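Local coordinates for colicin-B (PDB 1RH1), which forms pores that depolarise the cytoplasmic membrane of Escherichia coli and closely related bacteria, dissipating their cellular energy, at residues Arg140-Gln145 and Ile283-Ile288; Val218-Pro223 and Asn264-Ile269. One frame throughout, in Å; residues are numbered along the deposited sequence.

Contact 1 (Arg140-Gln145 and Ile283-Ile288); sequences RLMVTQ and ISAVEI
R140 runs its side chain alongside that of E287, both pointing the same way, and E287 CB lies 4.1 Å from the plane of the R140 guanidinium, over its centre. The pair sits at one end of an antiparallel two-strand ladder inside a mixed beta sheet, where residues 140-145 and 283-286, on strands 139-146 and 281-286, run antiparallel at 161°. L141 and V286 form one hydrogen-bonded pair, V143 and S284 the next; V286 N reaches L141 O at 2.9 Å in a nearly straight bond, while S284 N reaches V143 O at 2.8 Å. Between them, M142 faces A285 in a non-hydrogen-bonded pair, and T144 faces I283 in another. On the face carrying these four, the M142 chain, extended beyond CG, brings CE to 4.0 Å from A285 CB, and T144 OG1 lies beside CG1 and CD1 of I283. L141, V143, S284 and V286 occupy the reverse face: V143 CG2 packs on S284 CB at 3.9 Å, and S284 OG is hydrogen-bonded to L171 O. I288, just past the end of strand 281-286, brings CG2 to L141 CD1, the two side chains crossing at about a right angle. E287 divides its carboxylate: OE2 is hydrogen-bonded to S24 OG of the TonB box, whereas OE1 forms a long salt bridge with R140 NH2 at 3.4 Å, the two charged planes turned 65° apart.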
loop_
_atom_site.group_PDB
_atom_site.type_symbol
_atom_site.label_atom_id
_atom_site.label_comp_id
_atom_site.label_asym_id
_atom_site.label_seq_id
_atom_site.Cartn_x
_atom_site.Cartn_y
_atom_site.Cartn_z
ATOM N N ARG A 140 10.826 -6.085 -26.586
ATOM C CA ARG A 140 9.766 -5.608 -25.704
ATOM C C ARG A 140 8.388 -6.177 -26.087
ATOM O O ARG A 140 7.972 -6.142 -27.235
ATOM C CB ARG A 140 9.806 -4.104 -25.751
ATOM C CG ARG A 140 9.486 -3.707 -24.356
ATOM C CD ARG A 140 10.494 -2.883 -23.589
ATOM N NE ARG A 140 11.756 -3.550 -23.399
ATOM C CZ ARG A 140 12.654 -3.053 -22.549
ATOM N NH1 ARG A 140 12.411 -1.943 -21.851
ATOM N NH2 ARG A 140 13.838 -3.641 -22.431
ATOM N N LEU A 141 7.658 -6.831 -25.187
ATOM C CA LEU A 141 6.329 -7.371 -25.467
ATOM C C LEU A 141 5.290 -6.285 -25.321
ATOM O O LEU A 141 5.132 -5.713 -24.247
ATOM C CB LEU A 141 5.984 -8.473 -24.500
ATOM C CG LEU A 141 6.849 -9.698 -24.551
ATOM C CD1 LEU A 141 6.506 -10.564 -23.403
ATOM C CD2 LEU A 141 6.607 -10.484 -25.819
ATOM N N MET A 142 4.577 -5.963 -26.383
ATOM C CA MET A 142 3.604 -4.910 -26.293
ATOM C C MET A 142 2.214 -5.474 -26.465
ATOM O O MET A 142 1.980 -6.386 -27.251
ATOM C CB MET A 142 3.894 -3.857 -27.357
ATOM C CG MET A 142 5.163 -3.068 -27.097
ATOM S SD MET A 142 5.585 -1.795 -28.302
ATOM C CE MET A 142 6.981 -1.207 -27.420
ATOM N N VAL A 143 1.290 -4.917 -25.677
ATOM C CA VAL A 143 -0.127 -5.285 -25.684
ATOM C C VAL A 143 -0.911 -4.009 -25.825
ATOM O O VAL A 143 -0.583 -2.970 -25.257
ATOM C CB VAL A 143 -0.676 -5.913 -24.390
ATOM C CG1 VAL A 143 -1.654 -6.992 -24.802
ATOM C CG2 VAL A 143 0.423 -6.472 -23.497
ATOM N N THR A 144 -2.005 -4.108 -26.548
ATOM C CA THR A 144 -2.802 -2.946 -26.851
ATOM C C THR A 144 -4.240 -3.134 -26.439
ATOM O O THR A 144 -4.740 -4.255 -26.362
ATOM C CB THR A 144 -2.527 -2.746 -28.357
ATOM O OG1 THR A 144 -1.578 -1.694 -28.282
ATOM C CG2 THR A 144 -3.656 -2.402 -29.301
ATOM N N GLN A 145 -4.875 -2.017 -26.090
ATOM C CA GLN A 145 -6.293 -1.962 -25.759
ATOM C C GLN A 145 -6.942 -0.645 -26.171
ATOM O O GLN A 145 -6.383 0.431 -25.947
ATOM C CB GLN A 145 -6.543 -2.076 -24.282
ATOM C CG GLN A 145 -6.299 -3.369 -23.566
ATOM C CD GLN A 145 -7.407 -4.374 -23.731
ATOM O OE1 GLN A 145 -7.509 -5.024 -24.761
ATOM N NE2 GLN A 145 -8.244 -4.536 -22.714
ATOM N N ILE A 283 -1.456 1.266 -24.334
ATOM C CA ILE A 283 -0.421 0.355 -24.733
ATOM C C ILE A 283 0.484 -0.011 -23.581
ATOM O O ILE A 283 0.838 0.803 -22.736
ATOM C CB ILE A 283 0.249 1.060 -25.941
ATOM C CG1 ILE A 283 1.322 0.176 -26.499
ATOM C CG2 ILE A 283 0.809 2.401 -25.555
ATOM C CD1 ILE A 283 1.621 0.653 -27.934
ATOM N N SER A 284 0.762 -1.306 -23.519
ATOM C CA SER A 284 1.592 -1.882 -22.469
ATOM C C SER A 284 2.890 -2.474 -22.995
ATOM O O SER A 284 2.863 -3.307 -23.902
ATOM C CB SER A 284 0.843 -2.975 -21.752
ATOM O OG SER A 284 1.617 -3.328 -20.614
ATOM N N ALA A 285 4.033 -2.100 -22.408
ATOM C CA ALA A 285 5.331 -2.535 -22.901
ATOM C C ALA A 285 6.204 -3.173 -21.833
ATOM O O ALA A 285 6.864 -2.492 -21.039
ATOM C CB ALA A 285 6.068 -1.340 -23.481
ATOM N N VAL A 286 6.251 -4.504 -21.874
ATOM C CA VAL A 286 6.957 -5.324 -20.898
ATOM C C VAL A 286 8.295 -5.897 -21.342
ATOM O O VAL A 286 8.510 -6.243 -22.490
ATOM C CB VAL A 286 5.968 -6.446 -20.482
ATOM C CG1 VAL A 286 6.581 -7.534 -19.617
ATOM C CG2 VAL A 286 4.882 -5.773 -19.666
ATOM N N GLU A 287 9.183 -6.065 -20.377
ATOM C CA GLU A 287 10.495 -6.664 -20.531
ATOM C C GLU A 287 10.543 -8.131 -20.075
ATOM O O GLU A 287 10.393 -8.424 -18.883
ATOM C CB GLU A 287 11.443 -5.821 -19.733
ATOM C CG GLU A 287 12.887 -6.255 -19.771
ATOM C CD GLU A 287 13.744 -5.383 -18.879
ATOM O OE1 GLU A 287 14.725 -4.835 -19.380
ATOM O OE2 GLU A 287 13.421 -5.250 -17.694
ATOM N N ILE A 288 10.740 -9.072 -21.017
ATOM C CA ILE A 288 10.857 -10.514 -20.771
ATOM C C ILE A 288 12.133 -10.685 -19.926
ATOM O O ILE A 288 13.225 -10.402 -20.423
ATOM C CB ILE A 288 11.024 -11.364 -22.100
ATOM C CG1 ILE A 288 10.813 -10.519 -23.347
ATOM C CG2 ILE A 288 10.019 -12.487 -22.145
ATOM C CD1 ILE A 288 12.034 -9.595 -23.703
#

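Contact 2 (Val218-Pro223 and Asn264-Ile269); sequences VSPNLP and NNHDVI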
loop_
_atom_site.group_PDB
_atom_site.type_symbol
_atom_site.label_atom_id
_atom_site.label_comp_id
_atom_site.label_asym_id
_atom_site.label_seq_id
_atom_site.Cartn_x
_atom_site.Cartn_y
_atom_site.Cartn_z
ATOM N N VAL A 218 6.101 5.511 -25.508
ATOM C CA VAL A 218 5.719 4.286 -24.833
ATOM C C VAL A 218 6.905 3.933 -23.948
ATOM O O VAL A 218 6.725 3.496 -22.807
ATOM C CB VAL A 218 5.473 3.198 -25.836
ATOM C CG1 VAL A 218 5.084 1.923 -25.135
ATOM C CG2 VAL A 218 4.388 3.676 -26.782
ATOM N N SER A 219 8.119 4.126 -24.524
ATOM C CA SER A 219 9.404 4.161 -23.811
ATOM C C SER A 219 9.660 2.940 -22.935
ATOM O O SER A 219 9.491 1.856 -23.508
ATOM C CB SER A 219 9.334 5.519 -23.084
ATOM O OG SER A 219 10.597 6.081 -22.770
ATOM N N PRO A 220 10.041 2.927 -21.640
ATOM C CA PRO A 220 10.900 3.869 -20.914
ATOM C C PRO A 220 12.374 3.633 -21.191
ATOM O O PRO A 220 12.783 2.502 -21.463
ATOM C CB PRO A 220 10.514 3.713 -19.439
ATOM C CG PRO A 220 10.181 2.259 -19.337
ATOM C CD PRO A 220 9.485 1.976 -20.679
ATOM N N ASN A 221 13.133 4.744 -21.159
ATOM C CA ASN A 221 14.552 4.829 -21.521
ATOM C C ASN A 221 14.851 4.596 -23.012
ATOM O O ASN A 221 15.866 5.047 -23.544
ATOM C CB ASN A 221 15.397 3.826 -20.720
ATOM C CG ASN A 221 15.428 4.088 -19.223
ATOM O OD1 ASN A 221 16.076 5.037 -18.771
ATOM N ND2 ASN A 221 14.738 3.258 -18.426
ATOM N N LEU A 222 13.962 3.882 -23.711
ATOM C CA LEU A 222 14.080 3.556 -25.122
ATOM C C LEU A 222 13.528 4.660 -26.015
ATOM O O LEU A 222 12.777 5.514 -25.526
ATOM C CB LEU A 222 13.356 2.243 -25.341
ATOM C CG LEU A 222 13.911 1.120 -24.475
ATOM C CD1 LEU A 222 13.268 -0.152 -24.918
ATOM C CD2 LEU A 222 15.410 0.964 -24.617
ATOM N N PRO A 223 13.875 4.763 -27.303
ATOM C CA PRO A 223 13.317 5.773 -28.174
ATOM C C PRO A 223 11.809 5.594 -28.421
ATOM O O PRO A 223 11.220 4.510 -28.249
ATOM C CB PRO A 223 14.195 5.659 -29.393
ATOM C CG PRO A 223 14.527 4.194 -29.456
ATOM C CD PRO A 223 14.836 3.926 -28.007
ATOM N N ASN A 264 11.920 -1.067 -16.165
ATOM C CA ASN A 264 11.846 -0.893 -17.608
ATOM C C ASN A 264 10.523 -1.213 -18.273
ATOM O O ASN A 264 10.403 -1.161 -19.496
ATOM C CB ASN A 264 12.963 -1.718 -18.237
ATOM C CG ASN A 264 14.370 -1.232 -17.874
ATOM O OD1 ASN A 264 15.288 -2.044 -17.796
ATOM N ND2 ASN A 264 14.633 0.056 -17.640
ATOM N N ASN A 265 9.509 -1.484 -17.449
ATOM C CA ASN A 265 8.121 -1.715 -17.850
ATOM C C ASN A 265 7.199 -0.491 -17.692
ATOM O O ASN A 265 7.239 0.227 -16.688
ATOM C CB ASN A 265 7.543 -2.878 -17.035
ATOM C CG ASN A 265 8.108 -4.253 -17.346
ATOM O OD1 ASN A 265 7.863 -5.251 -16.663
ATOM N ND2 ASN A 265 8.895 -4.323 -18.404
ATOM N N HIS A 266 6.329 -0.263 -18.694
ATOM C CA HIS A 266 5.422 0.877 -18.708
ATOM C C HIS A 266 4.188 0.597 -19.527
ATOM O O HIS A 266 4.202 -0.206 -20.453
ATOM C CB HIS A 266 6.111 2.106 -19.297
ATOM C CG HIS A 266 5.814 3.403 -18.567
ATOM N ND1 HIS A 266 5.476 4.557 -19.132
ATOM C CD2 HIS A 266 5.854 3.600 -17.189
ATOM C CE1 HIS A 266 5.316 5.417 -18.135
ATOM N NE2 HIS A 266 5.540 4.856 -16.960
ATOM N N ASP A 267 3.105 1.260 -19.109
ATOM C CA ASP A 267 1.827 1.309 -19.830
ATOM C C ASP A 267 1.334 2.747 -19.837
ATOM O O ASP A 267 1.445 3.466 -18.837
ATOM C CB ASP A 267 0.734 0.437 -19.188
ATOM C CG ASP A 267 0.397 0.601 -17.702
ATOM O OD1 ASP A 267 -0.615 0.044 -17.269
ATOM O OD2 ASP A 267 1.147 1.260 -16.975
ATOM N N VAL A 268 0.873 3.232 -20.985
ATOM C CA VAL A 268 0.428 4.617 -21.084
ATOM C C VAL A 268 -0.790 4.709 -21.978
ATOM O O VAL A 268 -1.156 3.739 -22.635
ATOM C CB VAL A 268 1.520 5.553 -21.681
ATOM C CG1 VAL A 268 2.776 5.560 -20.839
ATOM C CG2 VAL A 268 1.897 5.075 -23.061
ATOM N N ILE A 269 -1.435 5.868 -22.027
ATOM C CA ILE A 269 -2.520 6.037 -22.966
ATOM C C ILE A 269 -2.008 7.081 -23.919
ATOM O O ILE A 269 -1.751 8.237 -23.587
ATOM C CB ILE A 269 -3.801 6.487 -22.232
ATOM C CG1 ILE A 269 -4.434 5.276 -21.575
ATOM C CG2 ILE A 269 -4.804 7.091 -23.192
ATOM C CD1 ILE A 269 -5.710 5.613 -20.816
#
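P220 points its CB toward segment 264-269, and its ring carries the contact from there. CG comes to 3.4 Å from N264 O and lies close to the carbonyl carbon as well. CD, the next ring atom, touches the same oxygen and also packs against H266 CB at 3.6 Å, so CG and CD together lie against the N264 carbonyl just before the strand begins. The peptide bond before P220 is cis, which folds the chain sharply between S219 and the ring. Residues 218-223 belong to the loop between strands 213-216 and 225-228, and they pack beside the start of strand 266-271, all three strands being members of one mixed beta sheet. H266 crosses the proline obliquely. V218 O lies near the plane of the imidazole at its edge, 4.0 Å from ND1 of H266, and H266 CB is within van der Waals distance of the same carbonyl. The far nitrogen, NE2, is hydrogen-bonded to T10 O, at the first modelled residue. Farther along the strand, V268 CG2 meets V218 CA at 4.3 Å, while the V268 side chain also touches P193 and V195 of strand 189-201. One residue beyond P220, the side chains of N221 and N264 cross at about a right angle, with their amide planes 90° apart.

How the contacts relate
Going from the N terminus, after several earlier strands the chain reaches 139-146, passes through 189-201 and 213-216, and enters the loop of 218-223. That loop meets residues 264-269 in contact 2, closing the shorter excursion of about 40 residues. The next strand, 281-286, then returns to 139-146 in contact 1, closing a loop of 137 residues within which contact 2 is nested. The two contacts share a sheet: strand 281-286 lies between 139-146 and 266-271, with A285 N probably hydrogen-bonded to H266 O at 2.7 Å. Contact 2 sets the loop after 213-216 on 266-271, and contact 1 joins 281-286 to 139-146, ahead of the long helix 291-340.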